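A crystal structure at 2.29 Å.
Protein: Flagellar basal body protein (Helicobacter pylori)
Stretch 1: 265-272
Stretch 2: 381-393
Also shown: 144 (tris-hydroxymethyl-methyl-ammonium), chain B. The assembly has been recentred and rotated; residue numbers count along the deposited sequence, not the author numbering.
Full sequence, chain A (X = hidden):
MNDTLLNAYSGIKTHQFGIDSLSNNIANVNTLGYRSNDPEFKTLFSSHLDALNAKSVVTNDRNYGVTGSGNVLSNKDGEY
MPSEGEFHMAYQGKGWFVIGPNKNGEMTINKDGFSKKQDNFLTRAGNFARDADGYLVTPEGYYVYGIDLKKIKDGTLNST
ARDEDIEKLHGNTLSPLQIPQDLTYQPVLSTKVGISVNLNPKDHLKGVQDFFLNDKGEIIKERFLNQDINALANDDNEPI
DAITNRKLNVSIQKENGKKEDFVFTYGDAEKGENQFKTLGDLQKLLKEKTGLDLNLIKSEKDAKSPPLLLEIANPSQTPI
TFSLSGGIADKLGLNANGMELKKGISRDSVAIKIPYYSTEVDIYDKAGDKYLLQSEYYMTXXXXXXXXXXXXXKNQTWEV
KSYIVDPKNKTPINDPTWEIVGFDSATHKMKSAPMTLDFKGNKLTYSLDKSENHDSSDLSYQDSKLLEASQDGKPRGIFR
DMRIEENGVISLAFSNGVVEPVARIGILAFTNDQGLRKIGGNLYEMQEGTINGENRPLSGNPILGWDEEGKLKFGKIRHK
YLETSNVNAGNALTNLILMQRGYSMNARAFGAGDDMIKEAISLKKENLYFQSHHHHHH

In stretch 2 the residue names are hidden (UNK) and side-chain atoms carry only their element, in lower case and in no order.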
# COMPACT_ATOMS: atom_id res chain seq x y z
N THR A 265 -39.37 -12.60 -3.37
CA THR A 265 -38.87 -11.61 -2.41
C THR A 265 -37.35 -11.66 -2.34
O THR A 265 -36.78 -12.74 -2.16
CB THR A 265 -39.46 -11.84 -1.01
OG1 THR A 265 -40.88 -11.67 -1.04
CG2 THR A 265 -38.84 -10.89 -0.00
N TYR A 266 -36.71 -10.50 -2.42
CA TYR A 266 -35.26 -10.46 -2.30
C TYR A 266 -34.84 -10.73 -0.86
O TYR A 266 -35.38 -10.13 0.08
CB TYR A 266 -34.71 -9.11 -2.77
CG TYR A 266 -33.21 -9.00 -2.64
CD1 TYR A 266 -32.62 -8.43 -1.50
CD2 TYR A 266 -32.36 -9.50 -3.64
CE1 TYR A 266 -31.23 -8.35 -1.37
CE2 TYR A 266 -30.97 -9.42 -3.52
CZ TYR A 266 -30.41 -8.83 -2.39
OH TYR A 266 -29.06 -8.75 -2.26
N GLY A 267 -33.85 -11.59 -0.71
CA GLY A 267 -33.32 -11.94 0.59
C GLY A 267 -32.59 -13.27 0.53
O GLY A 267 -32.47 -13.89 -0.53
N ASP A 268 -32.08 -13.68 1.69
CA ASP A 268 -31.38 -14.96 1.84
C ASP A 268 -32.15 -16.08 1.14
O ASP A 268 -33.29 -16.40 1.52
CB ASP A 268 -31.20 -15.28 3.34
CG ASP A 268 -30.32 -16.53 3.60
OD1 ASP A 268 -29.64 -16.57 4.65
OD2 ASP A 268 -30.31 -17.48 2.78
N ALA A 269 -31.56 -16.67 0.09
CA ALA A 269 -32.27 -17.67 -0.70
C ALA A 269 -32.72 -18.88 0.12
O ALA A 269 -33.63 -19.60 -0.31
CB ALA A 269 -31.40 -18.14 -1.88
N GLU A 270 -32.14 -19.12 1.30
CA GLU A 270 -32.49 -20.28 2.11
C GLU A 270 -33.58 -20.01 3.15
O GLU A 270 -34.04 -20.96 3.79
CB GLU A 270 -31.25 -20.85 2.80
CG GLU A 270 -30.13 -21.15 1.82
CD GLU A 270 -29.09 -22.13 2.33
OE1 GLU A 270 -28.12 -21.70 2.99
OE2 GLU A 270 -29.24 -23.34 2.06
N LYS A 271 -34.11 -19.09 3.40
CA LYS A 271 -35.05 -18.44 4.31
C LYS A 271 -36.32 -18.07 3.58
O LYS A 271 -36.37 -18.02 2.35
CB LYS A 271 -34.44 -17.19 4.93
CG LYS A 271 -33.22 -17.46 5.76
CD LYS A 271 -33.55 -18.24 7.03
CE LYS A 271 -32.29 -18.50 7.85
NZ LYS A 271 -31.67 -17.22 8.39
N GLY A 272 -37.42 -18.10 4.32
CA GLY A 272 -38.69 -17.63 3.78
C GLY A 272 -39.17 -18.39 2.56
O GLY A 272 -38.72 -19.50 2.24
N UNK A 381 -21.42 -9.24 -4.49
CA UNK A 381 -22.34 -9.58 -3.43
C UNK A 381 -22.46 -8.40 -2.49
O UNK A 381 -21.46 -7.80 -2.11
c UNK A 381 -21.88 -10.81 -2.64
o UNK A 381 -23.94 -11.95 -2.31
c UNK A 381 -22.98 -11.38 -1.79
n UNK A 381 -22.88 -11.19 -0.48
N UNK A 382 -23.69 -8.09 -2.09
CA UNK A 382 -23.90 -6.99 -1.15
C UNK A 382 -24.36 -7.55 0.19
O UNK A 382 -24.99 -8.62 0.26
c UNK A 382 -24.91 -5.98 -1.71
o UNK A 382 -26.21 -6.51 -1.61
N UNK A 383 -24.01 -6.85 1.26
CA UNK A 383 -24.36 -7.30 2.61
C UNK A 383 -25.77 -6.80 2.95
O UNK A 383 -25.98 -5.62 3.23
c UNK A 383 -23.84 -6.85 5.08
o UNK A 383 -23.90 -5.82 5.75
n UNK A 383 -24.24 -8.03 5.55
c UNK A 383 -23.32 -6.83 3.63
N UNK A 384 -26.73 -7.71 2.89
CA UNK A 384 -28.11 -7.43 3.22
C UNK A 384 -28.24 -7.36 4.75
O UNK A 384 -27.90 -8.33 5.43
o UNK A 384 -31.36 -9.03 2.35
c UNK A 384 -30.50 -8.34 2.98
c UNK A 384 -29.01 -8.50 2.61
o UNK A 384 -30.84 -7.52 3.85
N UNK A 385 -28.71 -6.24 5.32
CA UNK A 385 -28.80 -6.17 6.79
C UNK A 385 -29.73 -7.20 7.39
O UNK A 385 -29.57 -7.52 8.57
c UNK A 385 -29.30 -4.74 7.04
c UNK A 385 -30.01 -4.36 5.78
c UNK A 385 -29.14 -4.98 4.70
N UNK A 386 -30.69 -7.76 6.64
CA UNK A 386 -31.58 -8.75 7.23
C UNK A 386 -31.00 -10.17 7.22
O UNK A 386 -31.69 -11.10 7.64
o UNK A 386 -32.73 -9.10 5.14
c UNK A 386 -32.92 -8.77 6.52
c UNK A 386 -33.65 -7.41 6.66
N UNK A 387 -29.76 -10.35 6.77
CA UNK A 387 -29.11 -11.65 6.77
C UNK A 387 -28.57 -11.99 8.16
O UNK A 387 -28.12 -11.11 8.91
o UNK A 387 -26.96 -10.76 6.25
c UNK A 387 -27.96 -11.65 5.78
N UNK A 388 -28.59 -13.28 8.51
CA UNK A 388 -28.07 -13.78 9.77
C UNK A 388 -26.66 -14.34 9.60
O UNK A 388 -26.17 -14.50 8.48
o UNK A 388 -29.15 -15.90 9.41
c UNK A 388 -28.99 -14.84 10.34
N UNK A 389 -25.95 -14.62 10.71
CA UNK A 389 -24.65 -15.31 10.60
C UNK A 389 -24.69 -16.63 9.82
O UNK A 389 -23.65 -17.06 9.32
c UNK A 389 -26.11 -13.94 12.01
c UNK A 389 -24.23 -15.54 12.06
c UNK A 389 -25.19 -14.69 12.91
N UNK A 390 -25.85 -17.27 9.68
CA UNK A 390 -25.91 -18.50 8.88
C UNK A 390 -25.97 -18.26 7.37
O UNK A 390 -25.84 -19.23 6.61
c UNK A 390 -27.12 -19.36 9.27
o UNK A 390 -28.33 -18.77 8.77
c UNK A 390 -27.20 -19.51 10.77
N UNK A 391 -26.20 -17.03 6.92
CA UNK A 391 -26.36 -16.77 5.49
C UNK A 391 -25.04 -17.04 4.78
O UNK A 391 -23.99 -16.59 5.24
c UNK A 391 -26.80 -15.32 5.24
o UNK A 391 -27.94 -15.00 6.02
N UNK A 392 -25.10 -17.79 3.68
CA UNK A 392 -23.85 -18.11 3.00
C UNK A 392 -23.25 -16.92 2.26
O UNK A 392 -22.05 -16.93 1.99
n UNK A 392 -25.69 -22.84 3.76
c UNK A 392 -24.43 -20.53 2.75
c UNK A 392 -24.79 -22.95 2.56
c UNK A 392 -24.79 -21.65 1.80
c UNK A 392 -24.08 -19.27 2.03
N UNK A 393 -24.06 -15.91 1.92
CA UNK A 393 -23.54 -14.76 1.20
C UNK A 393 -23.82 -13.52 2.03
O UNK A 393 -24.34 -12.51 1.53
n UNK A 393 -23.42 -15.67 -4.95
c UNK A 393 -23.94 -15.93 -1.06
c UNK A 393 -24.15 -14.67 -0.20
n UNK A 393 -24.29 -14.59 -3.08
n UNK A 393 -23.35 -13.38 -4.77
c UNK A 393 -23.67 -14.56 -4.26
c UNK A 393 -24.72 -15.79 -2.36
C1 144 B . -18.97 -16.17 -4.33
N 144 B . -19.01 -14.93 -5.09
C2 144 B . -20.00 -15.03 -6.16
O2 144 B . -19.55 -15.74 -7.29
C3 144 B . -17.70 -14.66 -5.69
O3 144 B . -17.58 -13.30 -6.04
C4 144 B . -19.36 -13.75 -4.28
O4 144 B . -19.69 -13.93 -2.92
O HOH W 1 -31.36 -11.85 3.73
O HOH W 2 -27.90 -18.88 3.12
O HOH W 3 -29.55 -18.66 6.19

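Position 381 carries two carbons, the second bonded to one oxygen and one nitrogen. This is a carboxamide, and the short chain makes it Asn381, which does not touch stretch 1. Position 382 has one carbon and one oxygen, a primary hydroxyl, hence Ser382; its OG lies 3.7 Å from Tyr266 OH. At 383 the two-carbon chain again ends in one oxygen and one nitrogen, and its CB points away from stretch 1: Asn383.

Position 384 has the same two-carbon skeleton but ends in two oxygens, a carboxylate, so it is Asp384. Its CA-to-CB bond points toward stretch 1, and Asp384 OD2 lies 3.8 Å from Tyr266 CE1 and 3.9 Å from Gly267 CA. At 385 three carbons close onto the backbone nitrogen, out of reach of stretch 1, the ring of Pro385. The single carbon at 386 bears an oxygen and a carbon and makes no contact with stretch 1; this is the branching of Thr386, whose OG1 and N both donate to Asp384 OD1, each at 2.8 Å. One carbon and one oxygen at 387, again without contact to stretch 1, identify Ser387; its OG donates to Asp384 O (2.7 Å), reinforcing the type I turn from Asp384.

Position 388 is again one carbon and one oxygen, and the oxygen accepts a hydrogen bond from Lys271 NZ: this is Ser388, with NZ to OG at 3.0 Å. At 389 three side-chain carbons again close a ring onto the backbone nitrogen, out of reach of stretch 1: Pro389. At 390 a carbon carries one oxygen and one carbon, giving Thr390, whose OG1 is 3.7 Å from Lys271 NZ. Position 391, with one carbon and one oxygen, is Ser391; its OG lies 2.7 Å from Asp268 OD1, although its one proton could instead serve Ser388 O. Four carbons in a row ending in nitrogen make 392 Lys392, and NZ forms a salt bridge with Glu270 OE1 at 2.8 Å. Position 393 has three carbons, a nitrogen, then a carbon bearing two nitrogens, none touching stretch 1: the guanidinium of Arg393. Its NE donates to Asn381 OD1 (2.8 Å), bringing together the ends of the stretch.

The contact joins a strand end and the following loop to a segment without regular helix or strand, largely through polar side chains, burying 359 Å² in total. The turn from Asp268 to Lys271 meets the turn from Ser388 to Ser391, and Lys392 extends the pairing through its charge. One water accepts from Asp268 N (2.8 Å) and donates to Asp384 OD2 (3.1 Å). Asp268 thus links direct and water-mediated contacts.

Stretch 2, residues 381-393: NSNDPTSSPTSKR
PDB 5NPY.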